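Side-chain contacts in viral protein F93 (Sulfolobus turreted icosahedral virus, PDB 2CO5), which probably binds DNA through a winged-helix domain and may act as a transcriptional regulator of the virus: residues L60-A65 / K69-T74; I13-L18 / D52-D57; R29-I34 / G45-L50; V17-G22 / K76-F81. All coordinates share one frame; numbering follows the deposited sequence.

From the N terminus, helix 9-20 comes first and serves two contacts. Interaction 2 sets its residues 13-18 against the end of helix 44-56, closing a loop of 33 residues. Interaction 3, between helices 30-38 and 44-56, lies wholly within that loop. Interaction 1 follows interaction 2 along the chain and closes a short loop of three residues, the hairpin of strands 60-63 and 70-73. Interaction 4 spans the longest loop. It joins the end of helix 9-20 to helix 75-92, and both interaction 1 and interaction 3 fall within it. Interactions 2 and 4 tie helix 9-20 to helices 44-56 and 75-92; interactions 3 and 1 hold together the helix-turn-helix and the wing.

Interaction 1: L60-A65 / K69-T74; sequences LREEEA and KVLFLT
Strands 60-63 and 70-73 run antiparallel, with 4.5 Å between their axes at closest approach and 150° between their directions. Arg61 pairs with Phe72 and Glu63 with Val70 as hydrogen-bonded pairs. Each gives two backbone bonds, such as Arg61 N to Phe72 O at 2.7 Å. The Arg61 guanidinium lies flat on the Phe72 ring, with the planes 7° apart. Its CZ is 4.4 Å from the ring centroid and off-centre, so this is an offset cation-pi stack. A bend at chi3 (98°) turns the guanidinium onto the ring. Glu63 adds a long salt bridge to Arg61, and its CB lies 3.8 Å from Phe72 CE1. Leu60 and Leu71 point to the other face, as does Leu73. Leu60 CD2 meets Leu73 CD1 at 3.7 Å, and Leu60 also packs on Leu54 and Leu18. On that face the Glu62 carboxylate crosses the Lys69 chain, with OE1 3.6 Å from Lys69 CD. Glu62 OE2 makes its salt bridge with Lys27. Leu60, Leu71 and Leu73 turn one face to the helices, with Glu62 at its margin; the other carries Arg61, Glu63, Val70 and Phe72. The hairpin is the wing of the winged-helix fold.

Interaction 2: I13-L18 / D52-D57; sequences IILKVL and DSLIDD
Leu54 meets Ile14 and Leu15 in a wholly apolar contact. Leu54 CD2 makes the closest touches. It lies 3.9 Å from Ile14 CG2 and 4.2 Å from Leu15 CD1. The CB atoms of Ile14 and Leu54 both point toward the opposite helix. Leu15 starts off to one side and swings its CD1 round to the contact. In Ile14, CG2 is the branch set anti to the backbone N, with CG1 anti to the carbonyl carbon (chi1 -71°). Both ends of Ile14 face the Leu54 methyl: CG2 is nearer, and CD1, on the longer branch, is 4.2 Å from Leu54 CD2. The contact is small, about 100 Å² over both sides. The closest CA atoms, those of Leu15 and Leu54, are 9.4 Å apart.

Polar bonds do not cross between the segments. Each backbone is tied within its own helix, for example by Val17 N to Ile13 O and by Asp56 N to Asp52 O. Asp57 is the first residue to leave the helical conformation. Its OD2 bonds to Tyr6 OH, and its backbone O bonds to Lys76 NZ.

All three touching residues are buried, and the centre of the contact is about 3 Å from the centre of the chain. Leu54 also packs on Leu60 of strand 60-63 and on Tyr6. Leu15 packs on Phe81 and Leu84 of helix 75-92. On helix 9-20, Ile13 and Val17 touch helix 30-38, and Ile13 also packs on Ile91 of the second subunit. The contact thus lies in the core, with strand 60-63 and helices 30-38 and 75-92 around it.

Interaction 3: R29-I34 / G45-L50; sequences RLRSEI and GVLYPL
Leu47 reaches across to helix 30-38 and overlaps three residues there. Its two methyls divide the work. CD2 rests 3.8 Å from Arg31 CB, against the root of that side chain. CD1 meets Ile34 CD1 at 3.9 Å and Leu30 CD2 at 4.3 Å. With CG anti to the backbone N (chi1 -176°), the fork of Leu47 is carried out toward these neighbours. Leu47 and Ile34 run antiparallel to one another and touch through their CD1 methyls. Leu30, Ile34 and Leu47 are all buried. Leu30 and Ile34 also pack on Val17 and Ile13 of helix 9-20, and Ile42 covers Ile34 and Leu47 from the connecting loop.

Helices 30-38 and 44-56 follow each other in the chain and form the helix-turn-helix of the winged-helix fold. Their short segments cross at 112°, with axes 11.6 Å apart at closest approach. In this family the second helix usually enters the major groove of DNA, so helix 44-56 probably serves as the recognition helix. It is kinked at Pro49, whose N has no bond to the turn before.

A water adds a polar link at the start of helix 30-38. It accepts from Arg31 N at 3.0 Å and lies 2.8 Å from Tyr48 OH. Arg31 extends from CG to NE, past the apolar cluster. Its NH1 forms a salt bridge with Asp44, at the start of helix 44-56, and a long, weak ion pair joins its NH2 to Asp41.

Interaction 4: V17-G22 / K76-F81; sequences VLVING and KGMKEF
The end of the first helix of the winged-helix domain packs here on the long C-terminal helix 75-92. Val19 touches Met78 and Phe81, neighbours on one side of helix 75-92. Its CG2 sits over one face of the Phe81 ring, 3.8 Å from the centroid and 17° off the ring normal. This is a CH-pi contact. Val19 CG2 is displaced toward the rim, 3.7 Å from Phe81 CD2. Val19 CG1 adds a looser touch to Phe81 CE2. Phe81 holds its ring anti to the backbone N (chi1 167°), and it also packs on Leu15 and Lys16 of helix 9-20. The Met78 chain bends at chi2 (60°), and its SD comes 4.1 Å from Val19 CG2. Gly22, with positive phi, ends the first helix as the C-prime residue of a Schellman motif. Gly22 N bonds to Val19 O, and Leu18 O accepts from the N of the residue after Gly22. Just before it, Asn21 folds back on the last turn, and its ND2 also bonds to Glu33 OE1. Val17 O takes two bonds from Asn21, from opposite faces of the carbonyl plane: Asn21 ND2 at 2.6 Å and Asn21 N at 3.1 Å.

Interaction 1: L60-A65 / K69-T74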
loop_
_atom_site.group_PDB
_atom_site.type_symbol
_atom_site.label_atom_id
_atom_site.label_comp_id
_atom_site.label_asym_id
_atom_site.label_seq_id
_atom_site.Cartn_x
_atom_site.Cartn_y
_atom_site.Cartn_z
ATOM N N LEU B 60 -7.486 -12.820 11.064
ATOM C CA LEU B 60 -8.329 -13.901 10.572
ATOM C C LEU B 60 -8.400 -15.010 11.613
ATOM O O LEU B 60 -7.550 -15.098 12.512
ATOM C CB LEU B 60 -7.768 -14.482 9.269
ATOM C CG LEU B 60 -7.787 -13.596 8.027
ATOM C CD1 LEU B 60 -7.205 -14.359 6.840
ATOM C CD2 LEU B 60 -9.201 -13.128 7.725
ATOM N N ARG B 61 -9.426 -15.845 11.477
ATOM C CA ARG B 61 -9.554 -17.102 12.212
ATOM C C ARG B 61 -9.726 -18.230 11.204
ATOM O O ARG B 61 -10.325 -18.033 10.145
ATOM C CB ARG B 61 -10.761 -17.064 13.156
ATOM C CG ARG B 61 -11.366 -18.445 13.481
ATOM C CD ARG B 61 -12.282 -18.446 14.696
ATOM N NE ARG B 61 -13.706 -18.356 14.363
ATOM C CZ ARG B 61 -14.379 -17.224 14.158
ATOM N NH1 ARG B 61 -13.771 -16.040 14.224
ATOM N NH2 ARG B 61 -15.685 -17.276 13.892
ATOM N N GLU B 62 -9.221 -19.412 11.550
ATOM C CA GLU B 62 -9.337 -20.584 10.695
ATOM C C GLU B 62 -10.009 -21.716 11.461
ATOM O O GLU B 62 -9.570 -22.074 12.551
ATOM C CB GLU B 62 -7.952 -21.017 10.232
ATOM C CG GLU B 62 -7.937 -21.917 9.011
ATOM C CD GLU B 62 -6.521 -22.279 8.590
ATOM O OE1 GLU B 62 -5.846 -23.020 9.340
ATOM O OE2 GLU B 62 -6.081 -21.819 7.513
ATOM N N GLU B 63 -11.087 -22.258 10.903
ATOM C CA GLU B 63 -11.710 -23.462 11.449
ATOM C C GLU B 63 -11.585 -24.605 10.455
ATOM O O GLU B 63 -11.844 -24.440 9.259
ATOM C CB GLU B 63 -13.187 -23.238 11.791
ATOM C CG GLU B 63 -13.423 -22.477 13.092
ATOM C CD GLU B 63 -14.847 -22.620 13.616
ATOM O OE1 GLU B 63 -15.343 -23.765 13.719
ATOM O OE2 GLU B 63 -15.468 -21.588 13.940
ATOM N N GLU B 64 -11.187 -25.763 10.967
ATOM C CA GLU B 64 -11.089 -26.967 10.168
ATOM C C GLU B 64 -12.492 -27.501 9.887
ATOM O O GLU B 64 -13.250 -27.776 10.822
ATOM C CB GLU B 64 -10.262 -28.019 10.916
ATOM C CG GLU B 64 -9.867 -29.217 10.072
ATOM C CD GLU B 64 -8.939 -28.834 8.939
ATOM O OE1 GLU B 64 -7.816 -28.375 9.228
ATOM O OE2 GLU B 64 -9.337 -28.986 7.763
ATOM N N ALA B 65 -12.837 -27.633 8.607
ATOM C CA ALA B 65 -14.114 -28.232 8.203
ATOM C C ALA B 65 -13.878 -29.372 7.207
ATOM O O ALA B 65 -12.844 -29.396 6.537
ATOM C CB ALA B 65 -15.026 -27.182 7.602
ATOM N N LYS B 69 -10.615 -26.013 4.838
ATOM C CA LYS B 69 -10.536 -25.066 5.946
ATOM C C LYS B 69 -11.355 -23.817 5.608
ATOM O O LYS B 69 -11.465 -23.437 4.441
ATOM C CB LYS B 69 -9.081 -24.680 6.229
ATOM C CG LYS B 69 -8.141 -25.868 6.452
ATOM C CD LYS B 69 -6.730 -25.414 6.785
ATOM C CE LYS B 69 -5.740 -26.566 6.693
ATOM N NZ LYS B 69 -4.349 -26.151 7.038
ATOM N N VAL B 70 -11.948 -23.203 6.627
ATOM C CA VAL B 70 -12.728 -21.982 6.452
ATOM C C VAL B 70 -12.038 -20.823 7.150
ATOM O O VAL B 70 -11.640 -20.935 8.313
ATOM C CB VAL B 70 -14.158 -22.109 7.017
ATOM C CG1 VAL B 70 -14.889 -20.772 6.892
ATOM C CG2 VAL B 70 -14.927 -23.217 6.304
ATOM N N LEU B 71 -11.896 -19.714 6.424
ATOM C CA LEU B 71 -11.368 -18.477 6.987
ATOM C C LEU B 71 -12.520 -17.611 7.496
ATOM O O LEU B 71 -13.582 -17.545 6.881
ATOM C CB LEU B 71 -10.541 -17.706 5.949
ATOM C CG LEU B 71 -9.233 -18.355 5.492
ATOM C CD1 LEU B 71 -8.566 -17.517 4.399
ATOM C CD2 LEU B 71 -8.281 -18.567 6.686
ATOM N N PHE B 72 -12.290 -16.970 8.638
ATOM C CA PHE B 72 -13.220 -16.018 9.220
ATOM C C PHE B 72 -12.476 -14.726 9.520
ATOM O O PHE B 72 -11.331 -14.760 9.975
ATOM C CB PHE B 72 -13.795 -16.554 10.524
ATOM C CG PHE B 72 -14.645 -17.782 10.360
ATOM C CD1 PHE B 72 -14.070 -19.046 10.384
ATOM C CD2 PHE B 72 -16.017 -17.675 10.199
ATOM C CE1 PHE B 72 -14.844 -20.183 10.234
ATOM C CE2 PHE B 72 -16.806 -18.814 10.059
ATOM C CZ PHE B 72 -16.206 -20.070 10.070
ATOM N N LEU B 73 -13.140 -13.598 9.270
ATOM C CA LEU B 73 -12.642 -12.295 9.676
ATOM C C LEU B 73 -13.139 -12.002 11.095
ATOM O O LEU B 73 -14.328 -11.998 11.346
ATOM C CB LEU B 73 -13.134 -11.218 8.696
ATOM C CG LEU B 73 -12.470 -9.841 8.759
ATOM C CD1 LEU B 73 -11.001 -9.935 8.406
ATOM C CD2 LEU B 73 -13.173 -8.876 7.826
ATOM N N THR B 74 -12.216 -11.762 12.018
ATOM C CA THR B 74 -12.557 -11.457 13.402
ATOM C C THR B 74 -12.941 -9.993 13.575
ATOM O O THR B 74 -12.774 -9.186 12.660
ATOM C CB THR B 74 -11.360 -11.730 14.336
ATOM O OG1 THR B 74 -10.292 -10.813 14.029
ATOM C CG2 THR B 74 -10.876 -13.173 14.184
#

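Interaction 2: I13-L18 / D52-D57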
loop_
_atom_site.group_PDB
_atom_site.type_symbol
_atom_site.label_atom_id
_atom_site.label_comp_id
_atom_site.label_asym_id
_atom_site.label_seq_id
_atom_site.Cartn_x
_atom_site.Cartn_y
_atom_site.Cartn_z
ATOM N N ILE B 13 -6.249 -6.320 0.032
ATOM C CA ILE B 13 -6.989 -7.161 -0.889
ATOM C C ILE B 13 -7.537 -8.425 -0.218
ATOM O O ILE B 13 -8.696 -8.781 -0.429
ATOM C CB ILE B 13 -6.121 -7.530 -2.102
ATOM C CG1 ILE B 13 -5.989 -6.319 -3.022
ATOM C CG2 ILE B 13 -6.721 -8.695 -2.844
ATOM C CD1 ILE B 13 -4.896 -6.447 -4.042
ATOM N N ILE B 14 -6.718 -9.094 0.592
ATOM C CA ILE B 14 -7.162 -10.282 1.324
ATOM C C ILE B 14 -8.342 -9.954 2.244
ATOM O O ILE B 14 -9.363 -10.643 2.218
ATOM C CB ILE B 14 -6.024 -10.908 2.164
ATOM C CG1 ILE B 14 -4.990 -11.585 1.247
ATOM C CG2 ILE B 14 -6.594 -11.914 3.155
ATOM C CD1 ILE B 14 -3.719 -12.019 1.951
ATOM N N LEU B 15 -8.192 -8.907 3.052
ATOM C CA LEU B 15 -9.255 -8.476 3.977
ATOM C C LEU B 15 -10.528 -8.037 3.251
ATOM O O LEU B 15 -11.637 -8.272 3.731
ATOM C CB LEU B 15 -8.753 -7.336 4.880
ATOM C CG LEU B 15 -8.149 -7.722 6.237
ATOM C CD1 LEU B 15 -7.472 -9.068 6.183
ATOM C CD2 LEU B 15 -7.194 -6.646 6.755
ATOM N N LYS B 16 -10.364 -7.387 2.101
ATOM C CA LYS B 16 -11.503 -6.900 1.329
ATOM C C LYS B 16 -12.313 -8.063 0.760
ATOM O O LYS B 16 -13.545 -8.001 0.721
ATOM C CB LYS B 16 -11.030 -5.960 0.213
ATOM C CG LYS B 16 -12.140 -5.359 -0.678
ATOM C CD LYS B 16 -13.114 -4.515 0.101
ATOM C CE LYS B 16 -14.143 -3.856 -0.819
ATOM N NZ LYS B 16 -15.284 -3.292 -0.044
ATOM N N VAL B 17 -11.619 -9.113 0.319
ATOM C CA VAL B 17 -12.272 -10.310 -0.226
ATOM C C VAL B 17 -13.065 -11.055 0.858
ATOM O O VAL B 17 -14.142 -11.590 0.588
ATOM C CB VAL B 17 -11.252 -11.246 -0.930
ATOM C CG1 VAL B 17 -11.814 -12.660 -1.114
ATOM C CG2 VAL B 17 -10.853 -10.661 -2.273
ATOM N N LEU B 18 -12.539 -11.067 2.080
ATOM C CA LEU B 18 -13.280 -11.586 3.238
ATOM C C LEU B 18 -14.552 -10.779 3.526
ATOM O O LEU B 18 -15.634 -11.349 3.626
ATOM C CB LEU B 18 -12.385 -11.627 4.482
ATOM C CG LEU B 18 -11.699 -12.972 4.735
ATOM C CD1 LEU B 18 -12.709 -13.959 5.296
ATOM C CD2 LEU B 18 -11.053 -13.510 3.462
ATOM N N ASP B 52 -1.193 -16.860 6.878
ATOM C CA ASP B 52 -0.707 -17.392 8.155
ATOM C C ASP B 52 -0.466 -16.276 9.150
ATOM O O ASP B 52 -0.865 -16.370 10.307
ATOM C CB ASP B 52 0.582 -18.197 7.973
ATOM C CG ASP B 52 0.349 -19.557 7.332
ATOM O OD1 ASP B 52 -0.818 -19.997 7.231
ATOM O OD2 ASP B 52 1.348 -20.194 6.930
ATOM N N SER B 53 0.189 -15.214 8.695
ATOM C CA SER B 53 0.483 -14.070 9.559
ATOM C C SER B 53 -0.809 -13.486 10.117
ATOM O O SER B 53 -0.904 -13.228 11.313
ATOM C CB SER B 53 1.289 -13.006 8.798
ATOM O OG SER B 53 2.604 -13.476 8.522
ATOM N N LEU B 54 -1.804 -13.304 9.248
ATOM C CA LEU B 54 -3.122 -12.782 9.648
ATOM C C LEU B 54 -3.816 -13.680 10.669
ATOM O O LEU B 54 -4.407 -13.191 11.626
ATOM C CB LEU B 54 -4.037 -12.605 8.421
ATOM C CG LEU B 54 -4.016 -11.281 7.637
ATOM C CD1 LEU B 54 -2.807 -10.425 7.925
ATOM C CD2 LEU B 54 -4.136 -11.559 6.145
ATOM N N ILE B 55 -3.743 -14.991 10.445
ATOM C CA ILE B 55 -4.335 -15.981 11.347
ATOM C C ILE B 55 -3.638 -16.002 12.702
ATOM O O ILE B 55 -4.297 -16.040 13.744
ATOM C CB ILE B 55 -4.291 -17.403 10.734
ATOM C CG1 ILE B 55 -5.303 -17.510 9.587
ATOM C CG2 ILE B 55 -4.567 -18.463 11.804
ATOM C CD1 ILE B 55 -5.259 -18.822 8.835
ATOM N N ASP B 56 -2.307 -15.993 12.690
ATOM C CA ASP B 56 -1.549 -16.058 13.939
ATOM C C ASP B 56 -1.662 -14.739 14.724
ATOM O O ASP B 56 -1.495 -14.739 15.939
ATOM C CB ASP B 56 -0.070 -16.408 13.687
ATOM C CG ASP B 56 0.123 -17.752 13.002
ATOM O OD1 ASP B 56 -0.772 -18.613 13.090
ATOM O OD2 ASP B 56 1.189 -17.946 12.372
ATOM N N ASP B 57 -1.953 -13.632 14.029
ATOM C CA ASP B 57 -2.190 -12.321 14.663
ATOM C C ASP B 57 -3.675 -12.040 14.964
ATOM O O ASP B 57 -4.039 -10.914 15.322
ATOM C CB ASP B 57 -1.643 -11.200 13.769
ATOM C CG ASP B 57 -1.561 -9.851 14.485
ATOM O OD1 ASP B 57 -1.162 -9.817 15.665
ATOM O OD2 ASP B 57 -1.885 -8.820 13.861
#

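Interaction 3: R29-I34 / G45-L50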
loop_
_atom_site.group_PDB
_atom_site.type_symbol
_atom_site.label_atom_id
_atom_site.label_comp_id
_atom_site.label_asym_id
_atom_site.label_seq_id
_atom_site.Cartn_x
_atom_site.Cartn_y
_atom_site.Cartn_z
ATOM N N ARG B 29 -10.644 -21.057 -1.881
ATOM C CA ARG B 29 -11.249 -20.169 -2.861
ATOM C C ARG B 29 -10.644 -18.769 -2.865
ATOM O O ARG B 29 -10.916 -17.993 -3.773
ATOM C CB ARG B 29 -12.761 -20.114 -2.637
ATOM C CG ARG B 29 -13.445 -21.371 -3.157
ATOM C CD ARG B 29 -14.804 -21.627 -2.562
ATOM N NE ARG B 29 -15.265 -22.968 -2.936
ATOM C CZ ARG B 29 -16.477 -23.463 -2.695
ATOM N NH1 ARG B 29 -17.398 -22.743 -2.063
ATOM N NH2 ARG B 29 -16.767 -24.698 -3.090
ATOM N N LEU B 30 -9.810 -18.459 -1.875
ATOM C CA LEU B 30 -9.280 -17.104 -1.722
ATOM C C LEU B 30 -8.506 -16.647 -2.950
ATOM O O LEU B 30 -8.717 -15.545 -3.434
ATOM C CB LEU B 30 -8.387 -17.006 -0.476
ATOM C CG LEU B 30 -7.734 -15.648 -0.205
ATOM C CD1 LEU B 30 -8.775 -14.530 -0.136
ATOM C CD2 LEU B 30 -6.911 -15.713 1.073
ATOM N N ARG B 31 -7.613 -17.496 -3.452
ATOM C CA ARG B 31 -6.755 -17.115 -4.577
ATOM C C ARG B 31 -7.594 -16.787 -5.813
ATOM O O ARG B 31 -7.387 -15.757 -6.456
ATOM C CB ARG B 31 -5.736 -18.222 -4.896
ATOM C CG ARG B 31 -4.662 -17.780 -5.886
ATOM C CD ARG B 31 -3.630 -18.869 -6.194
ATOM N NE ARG B 31 -2.815 -18.480 -7.348
ATOM C CZ ARG B 31 -1.833 -19.207 -7.879
ATOM N NH1 ARG B 31 -1.497 -20.388 -7.371
ATOM N NH2 ARG B 31 -1.177 -18.744 -8.929
ATOM N N SER B 32 -8.540 -17.671 -6.129
ATOM C CA SER B 32 -9.466 -17.472 -7.245
ATOM C C SER B 32 -10.293 -16.202 -7.088
ATOM O O SER B 32 -10.458 -15.450 -8.040
ATOM C CB SER B 32 -10.417 -18.665 -7.360
ATOM O OG SER B 32 -9.701 -19.844 -7.654
ATOM N N GLU B 33 -10.825 -15.988 -5.886
ATOM C CA GLU B 33 -11.632 -14.809 -5.581
ATOM C C GLU B 33 -10.868 -13.523 -5.860
ATOM O O GLU B 33 -11.386 -12.608 -6.488
ATOM C CB GLU B 33 -12.063 -14.823 -4.110
ATOM C CG GLU B 33 -13.277 -15.669 -3.822
ATOM C CD GLU B 33 -14.542 -15.082 -4.422
ATOM O OE1 GLU B 33 -14.917 -13.948 -4.047
ATOM O OE2 GLU B 33 -15.157 -15.763 -5.266
ATOM N N ILE B 34 -9.636 -13.463 -5.370
ATOM C CA ILE B 34 -8.756 -12.322 -5.602
ATOM C C ILE B 34 -8.525 -12.102 -7.094
ATOM O O ILE B 34 -8.588 -10.967 -7.577
ATOM C CB ILE B 34 -7.398 -12.523 -4.904
ATOM C CG1 ILE B 34 -7.556 -12.404 -3.389
ATOM C CG2 ILE B 34 -6.379 -11.506 -5.398
ATOM C CD1 ILE B 34 -6.331 -12.885 -2.619
ATOM N N GLY B 45 3.071 -19.411 -2.832
ATOM C CA GLY B 45 4.218 -19.169 -1.969
ATOM C C GLY B 45 4.237 -17.782 -1.349
ATOM O O GLY B 45 4.942 -17.564 -0.370
ATOM N N VAL B 46 3.475 -16.846 -1.926
ATOM C CA VAL B 46 3.319 -15.506 -1.364
ATOM C C VAL B 46 2.027 -15.388 -0.565
ATOM O O VAL B 46 2.025 -14.820 0.522
ATOM C CB VAL B 46 3.338 -14.422 -2.459
ATOM C CG1 VAL B 46 3.035 -13.032 -1.866
ATOM C CG2 VAL B 46 4.687 -14.416 -3.168
ATOM N N LEU B 47 0.937 -15.939 -1.091
ATOM C CA LEU B 47 -0.379 -15.764 -0.484
ATOM C C LEU B 47 -0.521 -16.419 0.878
ATOM O O LEU B 47 -0.935 -15.772 1.832
ATOM C CB LEU B 47 -1.469 -16.320 -1.400
ATOM C CG LEU B 47 -2.914 -16.125 -0.937
ATOM C CD1 LEU B 47 -3.279 -14.645 -0.928
ATOM C CD2 LEU B 47 -3.856 -16.913 -1.833
ATOM N N TYR B 48 -0.202 -17.708 0.969
ATOM C CA TYR B 48 -0.515 -18.456 2.185
ATOM C C TYR B 48 0.298 -18.026 3.407
ATOM O O TYR B 48 -0.224 -18.049 4.514
ATOM C CB TYR B 48 -0.455 -19.962 1.939
ATOM C CG TYR B 48 -1.555 -20.409 0.999
ATOM C CD1 TYR B 48 -2.887 -20.382 1.399
ATOM C CD2 TYR B 48 -1.272 -20.819 -0.298
ATOM C CE1 TYR B 48 -3.908 -20.769 0.536
ATOM C CE2 TYR B 48 -2.283 -21.204 -1.168
ATOM C CZ TYR B 48 -3.601 -21.183 -0.744
ATOM O OH TYR B 48 -4.608 -21.572 -1.602
ATOM N N PRO B 49 1.576 -17.643 3.221
ATOM C CA PRO B 49 2.290 -16.974 4.312
ATOM C C PRO B 49 1.634 -15.694 4.816
ATOM O O PRO B 49 1.649 -15.452 6.025
ATOM C CB PRO B 49 3.667 -16.681 3.699
ATOM C CG PRO B 49 3.843 -17.751 2.723
ATOM C CD PRO B 49 2.475 -17.897 2.086
ATOM N N LEU B 50 1.079 -14.879 3.909
ATOM C CA LEU B 50 0.319 -13.683 4.313
ATOM C C LEU B 50 -0.894 -14.079 5.144
ATOM O O LEU B 50 -1.178 -13.472 6.172
ATOM C CB LEU B 50 -0.141 -12.864 3.096
ATOM C CG LEU B 50 0.934 -12.195 2.230
ATOM C CD1 LEU B 50 0.284 -11.487 1.035
ATOM C CD2 LEU B 50 1.797 -11.223 3.031
HETATM O O HOH W 1 -6.870 -19.955 -1.962
#

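Interaction 4: V17-G22 / K76-F81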
loop_
_atom_site.group_PDB
_atom_site.type_symbol
_atom_site.label_atom_id
_atom_site.label_comp_id
_atom_site.label_asym_id
_atom_site.label_seq_id
_atom_site.Cartn_x
_atom_site.Cartn_y
_atom_site.Cartn_z
ATOM N N VAL B 17 -11.619 -9.113 0.319
ATOM C CA VAL B 17 -12.272 -10.310 -0.226
ATOM C C VAL B 17 -13.065 -11.055 0.858
ATOM O O VAL B 17 -14.142 -11.590 0.588
ATOM C CB VAL B 17 -11.252 -11.246 -0.930
ATOM C CG1 VAL B 17 -11.814 -12.660 -1.114
ATOM C CG2 VAL B 17 -10.853 -10.661 -2.273
ATOM N N LEU B 18 -12.539 -11.067 2.080
ATOM C CA LEU B 18 -13.280 -11.586 3.238
ATOM C C LEU B 18 -14.552 -10.779 3.526
ATOM O O LEU B 18 -15.634 -11.349 3.626
ATOM C CB LEU B 18 -12.385 -11.627 4.482
ATOM C CG LEU B 18 -11.699 -12.972 4.735
ATOM C CD1 LEU B 18 -12.709 -13.959 5.296
ATOM C CD2 LEU B 18 -11.053 -13.510 3.462
ATOM N N VAL B 19 -14.415 -9.462 3.648
ATOM C CA VAL B 19 -15.563 -8.565 3.872
ATOM C C VAL B 19 -16.611 -8.689 2.759
ATOM O O VAL B 19 -17.811 -8.738 3.028
ATOM C CB VAL B 19 -15.109 -7.091 3.982
ATOM C CG1 VAL B 19 -16.303 -6.137 3.935
ATOM C CG2 VAL B 19 -14.304 -6.884 5.249
ATOM N N ILE B 20 -16.140 -8.734 1.517
ATOM C CA ILE B 20 -16.985 -8.978 0.341
ATOM C C ILE B 20 -17.825 -10.255 0.471
ATOM O O ILE B 20 -18.982 -10.287 0.058
ATOM C CB ILE B 20 -16.115 -9.076 -0.945
ATOM C CG1 ILE B 20 -15.873 -7.688 -1.541
ATOM C CG2 ILE B 20 -16.766 -9.959 -1.981
ATOM C CD1 ILE B 20 -14.860 -7.676 -2.697
ATOM N N ASN B 21 -17.225 -11.300 1.040
ATOM C CA ASN B 21 -17.881 -12.595 1.205
ATOM C C ASN B 21 -18.481 -12.768 2.602
ATOM O O ASN B 21 -18.597 -13.885 3.100
ATOM C CB ASN B 21 -16.885 -13.721 0.898
ATOM C CG ASN B 21 -16.566 -13.829 -0.584
ATOM O OD1 ASN B 21 -17.346 -14.385 -1.356
ATOM N ND2 ASN B 21 -15.416 -13.292 -0.989
ATOM N N GLY B 22 -18.870 -11.656 3.223
ATOM C CA GLY B 22 -19.515 -11.678 4.531
ATOM C C GLY B 22 -18.649 -12.198 5.666
ATOM O O GLY B 22 -19.149 -12.903 6.542
ATOM N N LYS B 76 -11.360 -7.958 15.477
ATOM C CA LYS B 76 -10.060 -7.298 15.350
ATOM C C LYS B 76 -9.732 -7.034 13.873
ATOM O O LYS B 76 -9.216 -5.965 13.520
ATOM C CB LYS B 76 -8.961 -8.150 15.999
ATOM C CG LYS B 76 -7.546 -7.552 15.922
ATOM C CD LYS B 76 -6.501 -8.454 16.587
ATOM C CE LYS B 76 -5.092 -7.911 16.380
ATOM N NZ LYS B 76 -4.067 -8.597 17.222
ATOM N N GLY B 77 -10.030 -8.016 13.023
ATOM C CA GLY B 77 -9.757 -7.925 11.596
ATOM C C GLY B 77 -10.644 -6.950 10.860
ATOM O O GLY B 77 -10.193 -6.274 9.938
ATOM N N MET B 78 -11.915 -6.886 11.247
ATOM C CA MET B 78 -12.839 -5.912 10.667
ATOM C C MET B 78 -12.374 -4.498 10.995
ATOM O O MET B 78 -12.403 -3.618 10.134
ATOM C CB MET B 78 -14.262 -6.138 11.190
ATOM C CG MET B 78 -15.329 -5.203 10.601
ATOM S SD MET B 78 -15.554 -5.279 8.803
ATOM C CE MET B 78 -16.828 -4.040 8.585
ATOM N N LYS B 79 -11.948 -4.287 12.242
ATOM C CA LYS B 79 -11.407 -2.996 12.667
ATOM C C LYS B 79 -10.136 -2.641 11.888
ATOM O O LYS B 79 -9.936 -1.482 11.538
ATOM C CB LYS B 79 -11.122 -2.988 14.175
ATOM C CG LYS B 79 -10.739 -1.618 14.734
ATOM C CD LYS B 79 -10.682 -1.624 16.257
ATOM C CE LYS B 79 -10.301 -0.253 16.805
ATOM N NZ LYS B 79 -10.323 -0.210 18.291
ATOM N N GLU B 80 -9.288 -3.633 11.622
ATOM C CA GLU B 80 -8.076 -3.416 10.819
ATOM C C GLU B 80 -8.410 -3.090 9.370
ATOM O O GLU B 80 -7.767 -2.233 8.761
ATOM C CB GLU B 80 -7.160 -4.645 10.865
ATOM C CG GLU B 80 -5.842 -4.495 10.080
ATOM C CD GLU B 80 -4.915 -3.438 10.663
ATOM O OE1 GLU B 80 -4.753 -3.400 11.903
ATOM O OE2 GLU B 80 -4.337 -2.656 9.881
ATOM N N PHE B 81 -9.410 -3.775 8.822
ATOM C CA PHE B 81 -9.864 -3.508 7.458
ATOM C C PHE B 81 -10.353 -2.071 7.319
ATOM O O PHE B 81 -10.019 -1.381 6.354
ATOM C CB PHE B 81 -10.985 -4.474 7.051
ATOM C CG PHE B 81 -11.703 -4.066 5.790
ATOM C CD1 PHE B 81 -11.091 -4.204 4.554
ATOM C CD2 PHE B 81 -12.982 -3.517 5.845
ATOM C CE1 PHE B 81 -11.746 -3.816 3.387
ATOM C CE2 PHE B 81 -13.642 -3.130 4.685
ATOM C CZ PHE B 81 -13.023 -3.278 3.455
#